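Local atomic coordinates of glycine cleavage system H protein 1 (Mycobacterium marinum, PDB entry 3TZU), a protein that probably carries the methylamine group of glycine from the P protein to the T protein of the glycine cleavage system on a covalently bound lipoyl cofactor. Residues Thr62-Ala65 and Gly66-Cys69. Numbering follows the deposited sequence.
With ACT (acetate ion), chain E.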
loop_
_atom_site.group_PDB
_atom_site.type_symbol
_atom_site.label_atom_id
_atom_site.label_comp_id
_atom_site.label_asym_id
_atom_site.label_seq_id
_atom_site.Cartn_x
_atom_site.Cartn_y
_atom_site.Cartn_z
ATOM N N THR A 62 10.383 20.690 13.221
ATOM C CA THR A 62 10.780 20.945 11.853
ATOM C C THR A 62 10.945 19.611 11.113
ATOM O O THR A 62 11.712 18.747 11.549
ATOM C CB THR A 62 12.077 21.758 11.784
ATOM O OG1 THR A 62 11.843 23.057 12.344
ATOM C CG2 THR A 62 12.525 21.935 10.342
ATOM N N VAL A 63 10.200 19.433 10.019
ATOM C CA VAL A 63 10.391 18.268 9.144
ATOM C C VAL A 63 11.116 18.700 7.878
ATOM O O VAL A 63 11.208 19.911 7.582
ATOM C CB VAL A 63 9.068 17.538 8.807
ATOM C CG1 VAL A 63 8.312 17.216 10.099
ATOM C CG2 VAL A 63 8.198 18.328 7.839
ATOM N N SER A 64 11.641 17.702 7.164
ATOM C CA SER A 64 12.338 17.874 5.886
ATOM C C SER A 64 11.699 17.043 4.760
ATOM O O SER A 64 11.387 15.881 4.957
ATOM C CB SER A 64 13.784 17.449 6.013
ATOM O OG SER A 64 14.449 18.303 6.913
ATOM N N ALA A 65 11.525 17.661 3.585
ATOM C CA ALA A 65 11.016 16.966 2.407
ATOM C C ALA A 65 11.814 15.670 2.195
ATOM O O ALA A 65 13.038 15.681 2.220
ATOM C CB ALA A 65 11.103 17.857 1.160
ATOM N N GLY A 66 11.103 14.564 2.007
ATOM C CA GLY A 66 11.721 13.254 1.741
ATOM C C GLY A 66 12.112 12.479 3.001
ATOM O O GLY A 66 12.595 11.375 2.907
ATOM N N GLU A 67 11.901 13.050 4.179
ATOM C CA GLU A 67 12.251 12.358 5.414
ATOM C C GLU A 67 10.996 11.796 6.062
ATOM O O GLU A 67 9.921 12.370 6.003
ATOM C CB GLU A 67 12.992 13.303 6.375
ATOM C CG GLU A 67 13.056 12.842 7.850
ATOM C CD GLU A 67 13.456 13.985 8.802
ATOM O OE1 GLU A 67 14.472 14.690 8.476
ATOM O OE2 GLU A 67 12.738 14.183 9.843
ATOM N N SER A 68 11.151 10.648 6.679
ATOM C CA SER A 68 10.074 9.983 7.378
ATOM C C SER A 68 9.696 10.787 8.610
ATOM O O SER A 68 10.544 11.037 9.445
ATOM C CB SER A 68 10.558 8.604 7.785
ATOM O OG SER A 68 9.461 7.834 8.187
ATOM N N CYS A 69 8.450 11.229 8.716
ATOM C CA CYS A 69 8.060 12.083 9.836
ATOM C C CYS A 69 6.881 11.529 10.606
ATOM O O CYS A 69 6.293 12.245 11.399
ATOM C CB CYS A 69 7.769 13.547 9.380
ATOM S SG CYS A 69 6.243 13.860 8.420
HETATM C C ACT E . 15.752 20.658 4.478
HETATM O O ACT E . 15.189 21.233 5.436
HETATM O OXT ACT E . 15.102 20.375 3.470
HETATM C CH3 ACT E . 17.207 20.309 4.503
#
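Ser-64 and Glu-67 close a tight turn: the amide N of Glu-67 gives a hydrogen bond to the carbonyl O of Ser-64 at 3.0 Å. The bond is moderately bent, 153° at the hydrogen, and the donor stands 31° out of the carbonyl plane. Beyond this link the Glu-67 side chain leads away from the Ala-65/Gly-66 corner and across to Ser-64. With CG anti to the backbone N (chi1 163°) and the chain extended beyond it, one carboxylate oxygen, OE1, comes to 3.8 Å from Ser-64 CB, a van der Waals approach and not a hydrogen bond. The Ser-64 hydroxyl turns to an acetate ion, probably from the crystallisation liquor, and OG makes a weak 3.4 Å bond to its atom O; Ser-86 OG binds the same ion. On the other face of the turn Val-63 and Cys-69, both buried, meet through apolar atoms, CG1 of the valine lying 3.8 Å from CB of the cysteine. Gly-66 holds the third position of the turn with a positive phi, which by itself favours glycine. Further out, the Ala-65 amide bonds to Ser-86 OG, and backbone bonds tie Val-63 to Gly-87, Gly-66 and Glu-67 to Ala-83, and Cys-69 to Leu-81. Ser-64 to Glu-67 thus forms a type II beta turn, leading from strand 62-63 into strand 68-74 of the lipoyl-binding domain.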